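Local atomic coordinates of LytB (Plasmodium falciparum, PDB entry 4N7B), a protein that reduces 4-hydroxy-3-methylbut-2-enyl diphosphate to isopentenyl and dimethylallyl diphosphate on an iron-sulfur cluster, the last step of the DOXP/MEP route to isoprenoid precursors. Residues I252-H260 and I287-I295; V241-K249 and F526-E534. All blocks are in the same frame, centred on the assembly; numbering follows the deposited sequence. Where two conformers were deposited one is given.

Overall arrangement
Contact 1 is buried: residues 252-260 and 287-295 pair as neighbouring parallel strands and then, past the strand ends, bring together histidines that probably bind the substrate's diphosphate, as in related enzymes. Contact 2, between 241-249 and 526-534, joins two helices away from the annotated sites, its centre about 25 Å from the centre of the chain, and is only partly buried. Helix 232-247 belongs to both neighbourhoods: strand 252-255 follows it after a short loop, and its inner side chains Val241, Cys244 and Leu245 lie on Ile258, Ile289 and Ile252 of contact 1. Backbone hydrogen bonds, ring stacking and an anion mark the first contact; the second depends on apolar, aromatic and sulfur packing.

Contact 1: residues I252-H260 and I287-I295; sequences IYVKHKIVH and ILIYSAHGI. With SO4 (sulfate ion), chain C.
His260 and His293 lie ring on ring in a face-to-face stack, centroids 3.9 Å apart and planes 24° from parallel. His293 CE1 sits over the centre of the His260 ring. His260 ND1 gives a fairly straight hydrogen bond of 2.8 Å to sulfate O3, in the plane of its own ring, and a water is held by His260 N and His293 NE2. At the other edge of His260, in the conformer given, a hydrogen bond of 3.2 Å joins its NE2 to His256 NE2, donor undecided; His256 ND1 is in turn hydrogen-bonded to Glu277.

Behind the histidines the chains are parallel strands. Ile289 takes part with both its backbone N and O: its N bonds to Tyr253 O (2.9 Å), and Lys255 N bonds to its O (2.8 Å). With chi1 at -58°, Ile289 CG1 lies beside its own backbone N, and the extended chain carries CD1 to Ile252 CG2, 3.7 Å away. His343, Ser442 and Asn443 also bind the sulfate, which is consistent with its occupying a substrate phosphate position. Loops following the parallel strands thus supply part of what is probably the diphosphate pocket of an IspH-family reductase.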
loop_
_atom_site.group_PDB
_atom_site.type_symbol
_atom_site.label_atom_id
_atom_site.label_comp_id
_atom_site.label_asym_id
_atom_site.label_seq_id
_atom_site.Cartn_x
_atom_site.Cartn_y
_atom_site.Cartn_z
ATOM N N ILE A 252 -21.590 0.713 8.637
ATOM C CA ILE A 252 -20.461 -0.117 9.042
ATOM C C ILE A 252 -19.239 0.767 9.209
ATOM O O ILE A 252 -18.798 1.421 8.262
ATOM C CB ILE A 252 -20.158 -1.203 8.001
ATOM C CG1 ILE A 252 -21.293 -2.224 7.973
ATOM C CG2 ILE A 252 -18.829 -1.884 8.301
ATOM C CD1 ILE A 252 -21.477 -2.947 9.294
ATOM N N TYR A 253 -18.678 0.771 10.411
ATOM C CA TYR A 253 -17.608 1.700 10.737
ATOM C C TYR A 253 -16.248 1.130 10.390
ATOM O O TYR A 253 -15.948 -0.020 10.699
ATOM C CB TYR A 253 -17.680 2.086 12.212
ATOM C CG TYR A 253 -18.859 2.978 12.491
ATOM C CD1 TYR A 253 -18.784 4.346 12.258
ATOM C CD2 TYR A 253 -20.063 2.456 12.943
ATOM C CE1 TYR A 253 -19.863 5.171 12.496
ATOM C CE2 TYR A 253 -21.153 3.278 13.182
ATOM C CZ TYR A 253 -21.044 4.634 12.957
ATOM O OH TYR A 253 -22.120 5.463 13.186
ATOM N N VAL A 254 -15.434 1.944 9.728
ATOM C CA VAL A 254 -14.096 1.532 9.341
ATOM C C VAL A 254 -13.095 2.533 9.880
ATOM O O VAL A 254 -13.259 3.736 9.707
ATOM C CB VAL A 254 -13.945 1.483 7.819
ATOM C CG1 VAL A 254 -12.529 1.090 7.442
ATOM C CG2 VAL A 254 -14.961 0.528 7.212
ATOM N N LYS A 255 -12.060 2.030 10.539
ATOM C CA LYS A 255 -11.027 2.880 11.096
ATOM C C LYS A 255 -9.989 3.197 10.017
ATOM O O LYS A 255 -9.316 2.304 9.517
ATOM C CB LYS A 255 -10.391 2.193 12.302
ATOM C CG LYS A 255 -9.125 2.846 12.796
ATOM C CD LYS A 255 -9.330 4.280 13.245
ATOM C CE LYS A 255 -8.011 4.851 13.776
ATOM N NZ LYS A 255 -8.124 6.235 14.331
ATOM N N HIS A 256 -9.881 4.491 9.715
ATOM C CA HIS A 256 -9.162 5.043 8.560
ATOM C C HIS A 256 -9.710 4.525 7.240
ATOM O O HIS A 256 -10.446 3.537 7.200
ATOM C CB HIS A 256 -7.645 4.817 8.627
ATOM C CG HIS A 256 -6.879 5.703 7.689
ATOM N ND1 HIS A 256 -6.637 7.034 7.962
ATOM C CD2 HIS A 256 -6.341 5.471 6.469
ATOM C CE1 HIS A 256 -5.967 7.574 6.962
ATOM N NE2 HIS A 256 -5.775 6.647 6.043
ATOM N N LYS A 257 -9.351 5.207 6.157
ATOM C CA LYS A 257 -9.787 4.806 4.830
ATOM C C LYS A 257 -9.302 3.380 4.579
ATOM O O LYS A 257 -8.161 3.038 4.860
ATOM C CB LYS A 257 -9.278 5.787 3.784
ATOM C CG LYS A 257 -9.920 7.161 3.941
ATOM C CD LYS A 257 -9.473 8.121 2.859
ATOM C CE LYS A 257 -10.332 9.391 2.838
ATOM N NZ LYS A 257 -11.725 9.148 2.339
ATOM N N ILE A 258 -10.198 2.540 4.092
ATOM C CA ILE A 258 -9.936 1.106 4.012
ATOM C C ILE A 258 -8.752 0.788 3.095
ATOM O O ILE A 258 -7.971 -0.117 3.375
ATOM C CB ILE A 258 -11.212 0.372 3.568
ATOM C CG1 ILE A 258 -11.358 -0.943 4.335
ATOM C CG2 ILE A 258 -11.257 0.225 2.067
ATOM C CD1 ILE A 258 -10.596 -2.028 3.792
ATOM N N VAL A 259 -8.634 1.542 2.005
ATOM C CA VAL A 259 -7.439 1.554 1.169
ATOM C C VAL A 259 -7.296 2.990 0.665
ATOM O O VAL A 259 -8.256 3.768 0.696
ATOM C CB VAL A 259 -7.524 0.569 -0.026
ATOM C CG1 VAL A 259 -7.791 -0.849 0.458
ATOM C CG2 VAL A 259 -8.608 0.977 -0.981
ATOM N N HIS A 260 -6.107 3.360 0.208
ATOM C CA HIS A 260 -5.864 4.744 -0.186
ATOM C C HIS A 260 -6.270 4.957 -1.631
ATOM O O HIS A 260 -5.426 5.144 -2.509
ATOM C CB HIS A 260 -4.399 5.113 0.016
ATOM C CG HIS A 260 -4.018 5.334 1.449
ATOM N ND1 HIS A 260 -2.730 5.162 1.903
ATOM C CD2 HIS A 260 -4.748 5.708 2.531
ATOM C CE1 HIS A 260 -2.675 5.426 3.199
ATOM N NE2 HIS A 260 -3.888 5.754 3.601
ATOM N N ILE A 287 -19.828 -2.953 14.956
ATOM C CA ILE A 287 -18.728 -3.440 14.132
ATOM C C ILE A 287 -17.717 -2.336 13.875
ATOM O O ILE A 287 -18.090 -1.216 13.532
ATOM C CB ILE A 287 -19.237 -3.900 12.751
ATOM C CG1 ILE A 287 -20.289 -5.001 12.896
ATOM C CG2 ILE A 287 -18.087 -4.388 11.896
ATOM C CD1 ILE A 287 -19.709 -6.405 12.869
ATOM N N LEU A 288 -16.438 -2.655 14.036
ATOM C CA LEU A 288 -15.386 -1.778 13.560
ATOM C C LEU A 288 -14.376 -2.568 12.761
ATOM O O LEU A 288 -13.879 -3.593 13.226
ATOM C CB LEU A 288 -14.665 -1.083 14.705
ATOM C CG LEU A 288 -13.535 -0.156 14.234
ATOM C CD1 LEU A 288 -14.083 1.008 13.411
ATOM C CD2 LEU A 288 -12.759 0.359 15.425
ATOM N N ILE A 289 -14.067 -2.073 11.566
ATOM C CA ILE A 289 -13.091 -2.707 10.691
ATOM C C ILE A 289 -11.771 -1.941 10.659
ATOM O O ILE A 289 -11.755 -0.722 10.463
ATOM C CB ILE A 289 -13.631 -2.800 9.263
ATOM C CG1 ILE A 289 -14.946 -3.590 9.269
ATOM C CG2 ILE A 289 -12.612 -3.453 8.361
ATOM C CD1 ILE A 289 -15.623 -3.692 7.920
ATOM N N TYR A 290 -10.663 -2.655 10.842
ATOM C CA TYR A 290 -9.343 -2.041 10.733
ATOM C C TYR A 290 -8.868 -2.127 9.288
ATOM O O TYR A 290 -8.970 -3.178 8.652
ATOM C CB TYR A 290 -8.339 -2.729 11.663
ATOM C CG TYR A 290 -8.724 -2.678 13.124
ATOM C CD1 TYR A 290 -9.043 -1.474 13.741
ATOM C CD2 TYR A 290 -8.789 -3.834 13.885
ATOM C CE1 TYR A 290 -9.402 -1.428 15.078
ATOM C CE2 TYR A 290 -9.149 -3.795 15.225
ATOM C CZ TYR A 290 -9.457 -2.594 15.815
ATOM O OH TYR A 290 -9.813 -2.561 17.153
ATOM N N SER A 291 -8.338 -1.027 8.770
ATOM C CA SER A 291 -7.962 -0.965 7.367
ATOM C C SER A 291 -6.747 -1.834 7.050
ATOM O O SER A 291 -6.076 -2.348 7.944
ATOM C CB SER A 291 -7.648 0.477 6.971
ATOM O OG SER A 291 -6.372 0.852 7.454
ATOM N N ALA A 292 -6.459 -1.964 5.758
ATOM C CA ALA A 292 -5.348 -2.771 5.275
ATOM C C ALA A 292 -4.003 -2.327 5.812
ATOM O O ALA A 292 -3.079 -3.135 5.904
ATOM C CB ALA A 292 -5.328 -2.734 3.772
ATOM N N HIS A 293 -3.889 -1.049 6.159
ATOM C CA HIS A 293 -2.615 -0.466 6.574
ATOM C C HIS A 293 -2.260 -0.824 8.005
ATOM O O HIS A 293 -1.168 -0.519 8.484
ATOM C CB HIS A 293 -2.697 1.058 6.465
ATOM C CG HIS A 293 -3.246 1.536 5.160
ATOM N ND1 HIS A 293 -4.483 2.134 5.048
ATOM C CD2 HIS A 293 -2.739 1.475 3.905
ATOM C CE1 HIS A 293 -4.708 2.435 3.781
ATOM N NE2 HIS A 293 -3.667 2.042 3.066
ATOM N N GLY A 294 -3.203 -1.419 8.717
ATOM C CA GLY A 294 -2.951 -1.787 10.088
ATOM C C GLY A 294 -3.262 -0.672 11.070
ATOM O O GLY A 294 -3.594 0.461 10.697
ATOM N N ILE A 295 -3.121 -0.998 12.346
ATOM C CA ILE A 295 -3.585 -0.125 13.401
ATOM C C ILE A 295 -2.665 -0.220 14.612
ATOM O O ILE A 295 -1.965 -1.219 14.790
ATOM C CB ILE A 295 -5.043 -0.490 13.808
ATOM C CG1 ILE A 295 -5.642 0.613 14.682
ATOM C CG2 ILE A 295 -5.104 -1.854 14.527
ATOM C CD1 ILE A 295 -5.912 1.897 13.928
HETATM S S SO4 C . -0.360 2.997 0.445
HETATM O O1 SO4 C . -0.201 2.201 1.655
HETATM O O2 SO4 C . -1.685 2.759 -0.138
HETATM O O3 SO4 C . -0.227 4.398 0.836
HETATM O O4 SO4 C . 0.665 2.699 -0.571
HETATM O O HOH W 1 -3.788 1.585 0.092
#

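Contact 2: residues V241-K249 and F526-E534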
loop_
_atom_site.group_PDB
_atom_site.type_symbol
_atom_site.label_atom_id
_atom_site.label_comp_id
_atom_site.label_asym_id
_atom_site.label_seq_id
_atom_site.Cartn_x
_atom_site.Cartn_y
_atom_site.Cartn_z
ATOM N N VAL A 241 -15.155 -5.307 3.858
ATOM C CA VAL A 241 -16.157 -4.272 4.122
ATOM C C VAL A 241 -17.473 -4.590 3.443
ATOM O O VAL A 241 -18.535 -4.447 4.046
ATOM C CB VAL A 241 -15.693 -2.878 3.658
ATOM C CG1 VAL A 241 -16.783 -1.830 3.909
ATOM C CG2 VAL A 241 -14.413 -2.484 4.388
ATOM N N GLU A 242 -17.399 -5.021 2.188
ATOM C CA GLU A 242 -18.590 -5.327 1.400
ATOM C C GLU A 242 -19.402 -6.456 2.036
ATOM O O GLU A 242 -20.637 -6.473 1.989
ATOM C CB GLU A 242 -18.181 -5.714 -0.023
ATOM C CG GLU A 242 -18.090 -4.528 -0.983
ATOM C CD GLU A 242 -17.325 -4.855 -2.257
ATOM O OE1 GLU A 242 -16.850 -6.007 -2.388
ATOM O OE2 GLU A 242 -17.180 -3.956 -3.125
ATOM N N GLU A 243 -18.701 -7.388 2.661
ATOM C CA GLU A 243 -19.339 -8.573 3.181
ATOM C C GLU A 243 -19.991 -8.265 4.534
ATOM O O GLU A 243 -21.017 -8.858 4.893
ATOM C CB GLU A 243 -18.315 -9.703 3.256
ATOM C CG GLU A 243 -18.933 -11.072 3.410
ATOM C CD GLU A 243 -19.622 -11.524 2.149
ATOM O OE1 GLU A 243 -19.118 -11.214 1.048
ATOM O OE2 GLU A 243 -20.676 -12.171 2.267
ATOM N N CYS A 244 -19.419 -7.307 5.261
ATOM C CA CYS A 244 -20.003 -6.826 6.510
ATOM C C CYS A 244 -21.288 -6.077 6.220
ATOM O O CYS A 244 -22.276 -6.190 6.948
ATOM C CB CYS A 244 -19.032 -5.889 7.218
ATOM S SG CYS A 244 -17.742 -6.742 8.153
ATOM N N LEU A 245 -21.261 -5.300 5.144
ATOM C CA LEU A 245 -22.431 -4.546 4.721
ATOM C C LEU A 245 -23.588 -5.463 4.326
ATOM O O LEU A 245 -24.746 -5.102 4.503
ATOM C CB LEU A 245 -22.071 -3.624 3.560
ATOM C CG LEU A 245 -21.253 -2.401 3.973
ATOM C CD1 LEU A 245 -20.633 -1.743 2.759
ATOM C CD2 LEU A 245 -22.149 -1.414 4.715
ATOM N N LYS A 246 -23.276 -6.640 3.790
ATOM C CA LYS A 246 -24.305 -7.610 3.418
ATOM C C LYS A 246 -24.937 -8.215 4.659
ATOM O O LYS A 246 -26.155 -8.395 4.729
ATOM C CB LYS A 246 -23.723 -8.719 2.537
ATOM C CG LYS A 246 -23.574 -8.304 1.081
ATOM C CD LYS A 246 -22.740 -9.289 0.259
ATOM C CE LYS A 246 -22.150 -8.601 -0.989
ATOM N NZ LYS A 246 -21.074 -9.398 -1.649
ATOM N N LEU A 247 -24.107 -8.513 5.649
ATOM C CA LEU A 247 -24.593 -9.170 6.851
ATOM C C LEU A 247 -25.323 -8.204 7.762
ATOM O O LEU A 247 -26.509 -8.370 8.026
ATOM C CB LEU A 247 -23.443 -9.814 7.619
ATOM C CG LEU A 247 -22.754 -10.987 6.922
ATOM C CD1 LEU A 247 -21.806 -11.659 7.904
ATOM C CD2 LEU A 247 -23.770 -11.987 6.363
ATOM N N PHE A 248 -24.612 -7.189 8.237
ATOM C CA PHE A 248 -25.149 -6.306 9.264
ATOM C C PHE A 248 -25.675 -5.014 8.678
ATOM O O PHE A 248 -25.326 -4.630 7.566
ATOM C CB PHE A 248 -24.071 -6.017 10.294
ATOM C CG PHE A 248 -23.220 -7.209 10.599
ATOM C CD1 PHE A 248 -23.639 -8.152 11.519
ATOM C CD2 PHE A 248 -22.014 -7.405 9.945
ATOM C CE1 PHE A 248 -22.864 -9.260 11.793
ATOM C CE2 PHE A 248 -21.232 -8.514 10.216
ATOM C CZ PHE A 248 -21.659 -9.443 11.140
ATOM N N LYS A 249 -26.531 -4.340 9.428
ATOM C CA LYS A 249 -27.193 -3.169 8.893
ATOM C C LYS A 249 -26.230 -1.989 8.918
ATOM O O LYS A 249 -25.659 -1.679 9.964
ATOM C CB LYS A 249 -28.472 -2.854 9.681
ATOM C CG LYS A 249 -29.306 -1.739 9.054
ATOM C CD LYS A 249 -30.670 -1.573 9.709
ATOM C CE LYS A 249 -31.484 -0.495 8.994
ATOM N NZ LYS A 249 -32.897 -0.413 9.468
ATOM N N PHE A 526 -14.627 -13.072 11.188
ATOM C CA PHE A 526 -15.630 -12.619 10.257
ATOM C C PHE A 526 -16.201 -13.781 9.450
ATOM O O PHE A 526 -17.405 -13.837 9.195
ATOM C CB PHE A 526 -15.010 -11.592 9.334
ATOM C CG PHE A 526 -15.935 -11.099 8.293
ATOM C CD1 PHE A 526 -17.218 -10.721 8.634
ATOM C CD2 PHE A 526 -15.531 -11.003 6.979
ATOM C CE1 PHE A 526 -18.087 -10.261 7.686
ATOM C CE2 PHE A 526 -16.393 -10.543 6.021
ATOM C CZ PHE A 526 -17.682 -10.170 6.379
ATOM N N LEU A 527 -15.338 -14.711 9.049
ATOM C CA LEU A 527 -15.779 -15.913 8.345
ATOM C C LEU A 527 -16.701 -16.752 9.221
ATOM O O LEU A 527 -17.699 -17.287 8.744
ATOM C CB LEU A 527 -14.582 -16.764 7.928
ATOM C CG LEU A 527 -13.797 -16.314 6.699
ATOM C CD1 LEU A 527 -12.546 -17.159 6.548
ATOM C CD2 LEU A 527 -14.672 -16.422 5.464
ATOM N N HIS A 528 -16.364 -16.869 10.501
ATOM C CA HIS A 528 -17.182 -17.643 11.427
ATOM C C HIS A 528 -18.604 -17.087 11.470
ATOM O O HIS A 528 -19.582 -17.842 11.454
ATOM C CB HIS A 528 -16.580 -17.624 12.833
ATOM C CG HIS A 528 -17.248 -18.572 13.785
ATOM N ND1 HIS A 528 -17.041 -19.935 13.747
ATOM C CD2 HIS A 528 -18.127 -18.354 14.792
ATOM C CE1 HIS A 528 -17.757 -20.514 14.695
ATOM N NE2 HIS A 528 -18.426 -19.577 15.341
ATOM N N MET A 529 -18.706 -15.761 11.529
ATOM C CA MET A 529 -20.002 -15.094 11.538
ATOM C C MET A 529 -20.802 -15.525 10.323
ATOM O O MET A 529 -21.926 -16.024 10.440
ATOM C CB MET A 529 -19.822 -13.580 11.517
ATOM C CG MET A 529 -19.105 -13.041 12.739
ATOM S SD MET A 529 -18.844 -11.260 12.660
ATOM C CE MET A 529 -17.617 -11.034 13.942
ATOM N N ILE A 530 -20.203 -15.330 9.153
ATOM C CA ILE A 530 -20.835 -15.688 7.892
ATOM C C ILE A 530 -21.405 -17.106 7.958
ATOM O O ILE A 530 -22.561 -17.337 7.591
ATOM C CB ILE A 530 -19.834 -15.584 6.730
ATOM C CG1 ILE A 530 -19.412 -14.125 6.538
ATOM C CG2 ILE A 530 -20.434 -16.132 5.446
ATOM C CD1 ILE A 530 -18.357 -13.915 5.454
ATOM N N LYS A 531 -20.600 -18.044 8.455
ATOM C CA LYS A 531 -20.996 -19.445 8.511
ATOM C C LYS A 531 -22.283 -19.594 9.319
ATOM O O LYS A 531 -23.220 -20.277 8.897
ATOM C CB LYS A 531 -19.888 -20.296 9.129
ATOM C CG LYS A 531 -19.848 -21.725 8.599
ATOM C CD LYS A 531 -18.835 -22.590 9.345
ATOM C CE LYS A 531 -19.268 -22.842 10.790
ATOM N NZ LYS A 531 -18.315 -23.721 11.529
ATOM N N GLU A 532 -22.326 -18.951 10.482
ATOM C CA GLU A 532 -23.529 -18.952 11.305
ATOM C C GLU A 532 -24.734 -18.519 10.493
ATOM O O GLU A 532 -25.619 -19.319 10.185
ATOM C CB GLU A 532 -23.383 -17.998 12.488
ATOM C CG GLU A 532 -23.338 -18.693 13.827
ATOM C CD GLU A 532 -21.931 -19.074 14.221
ATOM O OE1 GLU A 532 -21.631 -20.286 14.273
ATOM O OE2 GLU A 532 -21.123 -18.157 14.475
ATOM N N ARG A 533 -24.745 -17.238 10.145
ATOM C CA ARG A 533 -25.895 -16.598 9.523
ATOM C C ARG A 533 -26.515 -17.402 8.371
ATOM O O ARG A 533 -27.713 -17.284 8.103
ATOM C CB ARG A 533 -25.500 -15.210 9.024
ATOM C CG ARG A 533 -26.685 -14.345 8.679
ATOM C CD ARG A 533 -27.224 -13.615 9.899
ATOM N NE ARG A 533 -26.972 -12.181 9.816
ATOM C CZ ARG A 533 -27.364 -11.403 8.808
ATOM N NH1 ARG A 533 -28.033 -11.906 7.774
ATOM N NH2 ARG A 533 -27.081 -10.110 8.833
ATOM N N GLU A 534 -25.710 -18.222 7.699
ATOM C CA GLU A 534 -26.200 -19.005 6.564
ATOM C C GLU A 534 -26.856 -20.308 7.031
ATOM O O GLU A 534 -27.007 -21.256 6.260
ATOM C CB GLU A 534 -25.062 -19.282 5.576
ATOM C CG GLU A 534 -25.079 -18.367 4.357
ATOM C CD GLU A 534 -23.696 -17.866 3.973
ATOM O OE1 GLU A 534 -22.706 -18.589 4.222
ATOM O OE2 GLU A 534 -23.599 -16.743 3.427
#
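Phe526 pushes its ring against helix 232-247, its CZ corner lying against the aliphatic part of Glu243, with Glu243 CB 3.2 Å from CZ at the ring edge. The ring reaches across because CG stands opposite the backbone N (chi1 177°). Cys244 meets the same ring obliquely in a sulfur-aromatic contact: SG is 4.1 Å from the ring centroid and 32° off its normal, nearest to CE1. One turn further along the second helix, Ile530 CD1 rests over one face of Phe526, offset toward the rim, and also meets Glu243 CG at 3.5 Å. The methylenes of Glu243 therefore pack as hydrocarbon, while its carboxylate has a long salt bridge to Lys246.

Leu247 fits in next to this group. Its CD1 branch does the touching, 3.7 Å from Ile530 CG1 and 4.0 Å from Phe526 CE1, and the Leu247 and Ile530 side chains cross at about a right angle. Phe248, where the first helix gives way to loop, adds a Met-aromatic contact: Met529 reaches out with an extended chain, and its SD comes 3.7 Å from Phe248 CZ, at a slant to the ring. Arg533 extends toward the end of helix 232-247, but the placement of its guanidinium is doubtful, since it is modelled too close to the Leu247 backbone.

The axes of 241-247 and 526-533 approach to 11.3 Å and run 33° from parallel, so large side chains bridge the gap. Beneath them lies the four-stranded parallel sheet: Cys244 and Phe526 both pack on Ile311 and Met529 on Ile309 of strand 309-312, while Phe248 reaches Ile287 of strand 287-290. The C-terminal helix 524-533 thus lies beside helix 232-247, against the edge strand 309-312.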